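Long-range contact in protein argonaute 5 (Arabidopsis thaliana, PDB 4G0O), which probably recognises the 5' nucleotide of small RNAs through its MID domain, helping to sort them for gene regulation: residues 102-110 and 120-131. Sequence-based numbering, arbitrary orientation.
Sequences GIVSQCCQP and YMENVALKINVK. With SO4 (sulfate ion), chain C.
The ammonium group of Lys-131 reaches across the contact to two acceptors at once: the backbone carbonyl of Ser-105, with NZ 2.9 Å from O and in the carbonyl plane at a C=O...N angle of 156°, and a sulfate ion, with NZ 2.8 Å from its O3. A bend at the last torsion (chi4 -142°) turns NZ out of the line of the chain toward the strand, while CE lies 3.3 Å from Gln-106 OE1, and the two side chains cross at about a right angle. Gln-106 offers NE2 to the same sulfate oxygen through a weak bond. Its CG stands anti to the backbone N (chi1 176°), which places that methylene against Val-124 CG1 and, at 3.8 Å, Ile-128 CG1. Nearer the start of the strand, Val-104 CG1 packs on Lys-131 CB. At the other end of the helix, the hydroxyl of Tyr-120 abuts Cys-108 CB and shares a water with the backbone N of Gln-109, the water lying in the ring plane 2.6 Å from OH. Strand 105-108, paired in parallel with strand 78-82, and helical segment 120-131 run nearly antiparallel, their axes 9.2 Å apart, as parts of the MID domain's alpha/beta fold. With an alanine in place of Lys-131, the carbonyl of Ser-105 would probably lose this charged donor and the sulfate one of its main grips. Lys-94, which bonds Ser-105 OG, brings a second ammonium group close by. The sulfate probably came from the crystallisation liquor, yet this concentration of positive charge is consistent with a site suited to a phosphate, as in the 5'-phosphate pocket of MID domains.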
ATOM      1  N   GLY A 102       7.506 -11.140   6.554  1.00 30.39           N
ATOM      2  CA  GLY A 102       8.545 -10.370   5.890  1.00 32.51           C
ATOM      3  C   GLY A 102       8.007  -9.723   4.635  1.00 30.35           C
ATOM      4  O   GLY A 102       8.450 -10.009   3.518  1.00 33.83           O
ATOM      5  N   ILE A 103       7.028  -8.850   4.816  1.00 29.13           N
ATOM      6  CA  ILE A 103       6.492  -8.102   3.693  1.00 28.75           C
ATOM      7  C   ILE A 103       6.379  -6.614   4.007  1.00 31.59           C
ATOM      8  O   ILE A 103       5.812  -6.206   5.042  1.00 30.25           O
ATOM      9  CB  ILE A 103       5.163  -8.691   3.193  1.00 28.67           C
ATOM     10  CG1 ILE A 103       4.420  -7.693   2.328  1.00 34.78           C
ATOM     11  CG2 ILE A 103       4.276  -9.086   4.328  1.00 34.52           C
ATOM     12  CD1 ILE A 103       3.203  -8.320   1.751  1.00 38.59           C
ATOM     13  N   VAL A 104       6.962  -5.813   3.125  1.00 28.10           N
ATOM     14  CA  VAL A 104       6.906  -4.375   3.266  1.00 27.81           C
ATOM     15  C   VAL A 104       5.488  -3.941   2.956  1.00 22.07           C
ATOM     16  O   VAL A 104       4.990  -4.160   1.852  1.00 23.13           O
ATOM     17  CB  VAL A 104       7.907  -3.677   2.315  1.00 30.07           C
ATOM     18  CG1 VAL A 104       7.612  -2.188   2.240  1.00 26.39           C
ATOM     19  CG2 VAL A 104       9.360  -3.936   2.774  1.00 25.22           C
ATOM     20  N   SER A 105       4.825  -3.342   3.933  1.00 21.61           N
ATOM     21  CA  SER A 105       3.446  -2.925   3.731  1.00 25.79           C
ATOM     22  C   SER A 105       3.221  -1.430   3.964  1.00 24.21           C
ATOM     23  O   SER A 105       3.925  -0.790   4.744  1.00 24.72           O
ATOM     24  CB  SER A 105       2.505  -3.744   4.623  1.00 20.82           C
ATOM     25  OG  SER A 105       2.770  -3.494   5.992  1.00 26.49           O
ATOM     26  N   GLN A 106       2.224  -0.891   3.286  1.00 23.01           N
ATOM     27  CA  GLN A 106       1.731   0.452   3.578  1.00 26.82           C
ATOM     28  C   GLN A 106       0.235   0.374   3.902  1.00 24.57           C
ATOM     29  O   GLN A 106      -0.581  -0.017   3.054  1.00 20.20           O
ATOM     30  CB  GLN A 106       1.958   1.387   2.393  1.00 20.88           C
ATOM     31  CG  GLN A 106       1.375   2.779   2.609  1.00 28.89           C
ATOM     32  CD  GLN A 106       2.020   3.494   3.784  1.00 27.72           C
ATOM     33  OE1 GLN A 106       3.239   3.515   3.914  1.00 29.07           O
ATOM     34  NE2 GLN A 106       1.199   4.064   4.652  1.00 30.48           N
ATOM     35  N   CYS A 107      -0.111   0.730   5.136  1.00 22.80           N
ATOM     36  CA  CYS A 107      -1.485   0.644   5.596  1.00 20.82           C
ATOM     37  C   CYS A 107      -2.218   1.993   5.483  1.00 25.10           C
ATOM     38  O   CYS A 107      -1.684   3.050   5.846  1.00 26.10           O
ATOM     39  CB  CYS A 107      -1.528   0.098   7.024  1.00 26.88           C
ATOM     40  SG  CYS A 107      -0.882  -1.592   7.222  1.00 28.42           S
ATOM     41  N   CYS A 108      -3.445   1.929   4.968  1.00 25.48           N
ATOM     42  CA  CYS A 108      -4.250   3.101   4.648  1.00 22.91           C
ATOM     43  C   CYS A 108      -5.673   2.970   5.141  1.00 23.85           C
ATOM     44  O   CYS A 108      -6.350   1.991   4.828  1.00 24.96           O
ATOM     45  CB  CYS A 108      -4.294   3.289   3.130  1.00 28.44           C
ATOM     46  SG  CYS A 108      -2.692   3.672   2.391  1.00 29.74           S
ATOM     47  N   GLN A 109      -6.147   3.965   5.879  1.00 25.96           N
ATOM     48  CA  GLN A 109      -7.516   3.951   6.384  1.00 26.55           C
ATOM     49  C   GLN A 109      -8.567   4.140   5.281  1.00 29.74           C
ATOM     50  O   GLN A 109      -8.509   5.098   4.502  1.00 27.38           O
ATOM     51  CB  GLN A 109      -7.698   5.023   7.450  1.00 27.07           C
ATOM     52  CG  GLN A 109      -6.981   4.732   8.737  1.00 25.62           C
ATOM     53  CD  GLN A 109      -7.002   5.914   9.653  1.00 32.26           C
ATOM     54  OE1 GLN A 109      -6.648   7.025   9.252  1.00 35.28           O
ATOM     55  NE2 GLN A 109      -7.442   5.702  10.890  1.00 30.13           N
ATOM     56  N   PRO A 110      -9.546   3.226   5.229  1.00 26.74           N
ATOM     57  CA  PRO A 110     -10.590   3.239   4.198  1.00 26.60           C
ATOM     58  C   PRO A 110     -11.355   4.572   4.085  1.00 31.80           C
ATOM     59  O   PRO A 110     -11.733   4.964   2.979  1.00 33.07           O
ATOM     60  CB  PRO A 110     -11.522   2.076   4.609  1.00 27.14           C
ATOM     61  CG  PRO A 110     -11.176   1.772   6.040  1.00 25.57           C
ATOM     62  CD  PRO A 110      -9.738   2.145   6.216  1.00 25.24           C
ATOM     63  N   TYR A 120      -2.875  13.743   0.826  1.00 34.57           N
ATOM     64  CA  TYR A 120      -2.768  12.504   1.588  1.00 30.86           C
ATOM     65  C   TYR A 120      -1.892  11.525   0.814  1.00 30.12           C
ATOM     66  O   TYR A 120      -0.987  10.895   1.371  1.00 27.83           O
ATOM     67  CB  TYR A 120      -4.156  11.914   1.840  1.00 31.90           C
ATOM     68  CG  TYR A 120      -4.170  10.493   2.368  1.00 31.27           C
ATOM     69  CD1 TYR A 120      -3.843  10.216   3.685  1.00 31.98           C
ATOM     70  CD2 TYR A 120      -4.559   9.431   1.555  1.00 33.74           C
ATOM     71  CE1 TYR A 120      -3.884   8.905   4.184  1.00 35.87           C
ATOM     72  CE2 TYR A 120      -4.599   8.121   2.037  1.00 32.44           C
ATOM     73  CZ  TYR A 120      -4.259   7.864   3.356  1.00 34.56           C
ATOM     74  OH  TYR A 120      -4.295   6.568   3.848  1.00 33.28           O
ATOM     75  N   MET A 121      -2.150  11.428  -0.484  1.00 29.37           N
ATOM     76  CA  MET A 121      -1.378  10.556  -1.353  1.00 28.38           C
ATOM     77  C   MET A 121       0.059  11.044  -1.564  1.00 32.66           C
ATOM     78  O   MET A 121       0.969  10.239  -1.804  1.00 25.91           O
ATOM     79  CB  MET A 121      -2.110  10.367  -2.675  1.00 28.12           C
ATOM     80  CG  MET A 121      -3.476   9.674  -2.482  1.00 31.94           C
ATOM     81  SD  MET A 121      -4.459   9.741  -3.980  1.00 39.29           S
ATOM     82  CE  MET A 121      -4.429   8.058  -4.466  1.00 35.98           C
ATOM     83  N   GLU A 122       0.268  12.353  -1.478  1.00 28.92           N
ATOM     84  CA  GLU A 122       1.631  12.875  -1.462  1.00 33.36           C
ATOM     85  C   GLU A 122       2.375  12.312  -0.248  1.00 28.72           C
ATOM     86  O   GLU A 122       3.447  11.730  -0.385  1.00 24.50           O
ATOM     87  CB  GLU A 122       1.632  14.409  -1.448  1.00 31.02           C
ATOM     88  CG  GLU A 122       3.028  15.012  -1.471  1.00 40.66           C
ATOM     89  CD  GLU A 122       3.048  16.487  -1.870  1.00 44.20           C
ATOM     90  OE1 GLU A 122       2.040  16.986  -2.435  1.00 43.20           O
ATOM     91  OE2 GLU A 122       4.084  17.137  -1.614  1.00 44.78           O
ATOM     92  N   ASN A 123       1.774  12.463   0.932  1.00 31.50           N
ATOM     93  CA  ASN A 123       2.308  11.896   2.179  1.00 32.84           C
ATOM     94  C   ASN A 123       2.579  10.389   2.132  1.00 28.51           C
ATOM     95  O   ASN A 123       3.658   9.931   2.504  1.00 31.17           O
ATOM     96  CB  ASN A 123       1.362  12.191   3.347  1.00 32.71           C
ATOM     97  CG  ASN A 123       1.395  13.636   3.763  1.00 45.17           C
ATOM     98  OD1 ASN A 123       2.348  14.080   4.403  1.00 56.14           O
ATOM     99  ND2 ASN A 123       0.348  14.383   3.417  1.00 45.23           N
ATOM    100  N   VAL A 124       1.587   9.627   1.693  1.00 25.02           N
ATOM    101  CA  VAL A 124       1.739   8.183   1.532  1.00 25.94           C
ATOM    102  C   VAL A 124       2.848   7.835   0.548  1.00 25.13           C
ATOM    103  O   VAL A 124       3.667   6.951   0.814  1.00 28.54           O
ATOM    104  CB  VAL A 124       0.409   7.542   1.089  1.00 26.14           C
ATOM    105  CG1 VAL A 124       0.594   6.067   0.702  1.00 22.56           C
ATOM    106  CG2 VAL A 124      -0.625   7.709   2.191  1.00 26.80           C
ATOM    107  N   ALA A 125       2.885   8.527  -0.585  1.00 26.62           N
ATOM    108  CA  ALA A 125       3.920   8.283  -1.595  1.00 28.23           C
ATOM    109  C   ALA A 125       5.340   8.400  -1.022  1.00 21.53           C
ATOM    110  O   ALA A 125       6.198   7.574  -1.298  1.00 24.72           O
ATOM    111  CB  ALA A 125       3.743   9.224  -2.788  1.00 24.38           C
ATOM    112  N   LEU A 126       5.578   9.413  -0.203  1.00 27.44           N
ATOM    113  CA  LEU A 126       6.908   9.605   0.377  1.00 22.58           C
ATOM    114  C   LEU A 126       7.195   8.516   1.411  1.00 26.13           C
ATOM    115  O   LEU A 126       8.329   8.041   1.519  1.00 23.94           O
ATOM    116  CB  LEU A 126       7.010  10.978   1.028  1.00 25.56           C
ATOM    117  CG  LEU A 126       7.042  12.179   0.079  1.00 28.47           C
ATOM    118  CD1 LEU A 126       6.642  13.452   0.826  1.00 25.29           C
ATOM    119  CD2 LEU A 126       8.432  12.319  -0.538  1.00 26.37           C
ATOM    120  N   LYS A 127       6.163   8.133   2.167  1.00 22.43           N
ATOM    121  CA  LYS A 127       6.269   7.018   3.109  1.00 25.52           C
ATOM    122  C   LYS A 127       6.615   5.741   2.362  1.00 24.39           C
ATOM    123  O   LYS A 127       7.481   4.994   2.781  1.00 25.82           O
ATOM    124  CB  LYS A 127       4.966   6.832   3.889  1.00 30.09           C
ATOM    125  CG  LYS A 127       4.570   8.022   4.776  1.00 29.96           C
ATOM    126  CD  LYS A 127       3.134   7.850   5.254  1.00 31.38           C
ATOM    127  CE  LYS A 127       2.712   8.936   6.237  1.00 37.09           C
ATOM    128  NZ  LYS A 127       1.287   8.741   6.676  1.00 44.37           N
ATOM    129  N   ILE A 128       5.942   5.505   1.237  1.00 23.05           N
ATOM    130  CA  ILE A 128       6.233   4.337   0.408  1.00 24.44           C
ATOM    131  C   ILE A 128       7.652   4.349  -0.170  1.00 23.89           C
ATOM    132  O   ILE A 128       8.282   3.309  -0.255  1.00 28.74           O
ATOM    133  CB  ILE A 128       5.175   4.172  -0.720  1.00 27.24           C
ATOM    134  CG1 ILE A 128       3.882   3.570  -0.159  1.00 21.97           C
ATOM    135  CG2 ILE A 128       5.691   3.292  -1.844  1.00 28.04           C
ATOM    136  CD1 ILE A 128       2.712   3.723  -1.102  1.00 25.65           C
ATOM    137  N   ASN A 129       8.160   5.519  -0.558  1.00 26.59           N
ATOM    138  CA  ASN A 129       9.520   5.612  -1.114  1.00 25.96           C
ATOM    139  C   ASN A 129      10.600   5.159  -0.140  1.00 24.40           C
ATOM    140  O   ASN A 129      11.485   4.406  -0.509  1.00 31.49           O
ATOM    141  CB  ASN A 129       9.841   7.031  -1.602  1.00 24.22           C
ATOM    142  CG  ASN A 129      11.181   7.111  -2.329  1.00 25.67           C
ATOM    143  OD1 ASN A 129      11.485   6.281  -3.174  1.00 30.16           O
ATOM    144  ND2 ASN A 129      11.993   8.108  -1.983  1.00 22.52           N
ATOM    145  N   VAL A 130      10.530   5.606   1.105  1.00 22.57           N
ATOM    146  CA  VAL A 130      11.490   5.143   2.101  1.00 25.25           C
ATOM    147  C   VAL A 130      11.353   3.647   2.451  1.00 26.89           C
ATOM    148  O   VAL A 130      12.360   2.955   2.562  1.00 26.62           O
ATOM    149  CB  VAL A 130      11.445   5.995   3.354  1.00 26.12           C
ATOM    150  CG1 VAL A 130      10.077   6.541   3.525  1.00 28.98           C
ATOM    151  CG2 VAL A 130      11.867   5.186   4.583  1.00 32.20           C
ATOM    152  N   LYS A 131      10.119   3.156   2.596  1.00 24.40           N
ATOM    153  CA  LYS A 131       9.871   1.747   2.891  1.00 27.62           C
ATOM    154  C   LYS A 131      10.421   0.813   1.823  1.00 26.93           C
ATOM    155  O   LYS A 131      10.722  -0.348   2.102  1.00 29.62           O
ATOM    156  CB  LYS A 131       8.366   1.478   3.052  1.00 27.72           C
ATOM    157  CG  LYS A 131       7.815   1.932   4.374  1.00 27.43           C
ATOM    158  CD  LYS A 131       6.326   1.717   4.467  1.00 29.19           C
ATOM    159  CE  LYS A 131       5.795   2.376   5.717  1.00 32.10           C
ATOM    160  NZ  LYS A 131       4.744   1.552   6.330  1.00 32.22           N
TER
HETATM  161  S   SO4 C 701       2.439   3.433   8.085  1.00 57.30           S
HETATM  162  O1  SO4 C 701       1.227   4.249   8.217  1.00 47.58           O
HETATM  163  O2  SO4 C 701       2.039   2.001   8.016  1.00 39.77           O
HETATM  164  O3  SO4 C 701       3.201   3.854   6.896  1.00 30.79           O
HETATM  165  O4  SO4 C 701       3.317   3.662   9.242  1.00 48.19           O
HETATM  166  O   HOH W   1      -4.026   6.147   6.401  1.00 28.50           O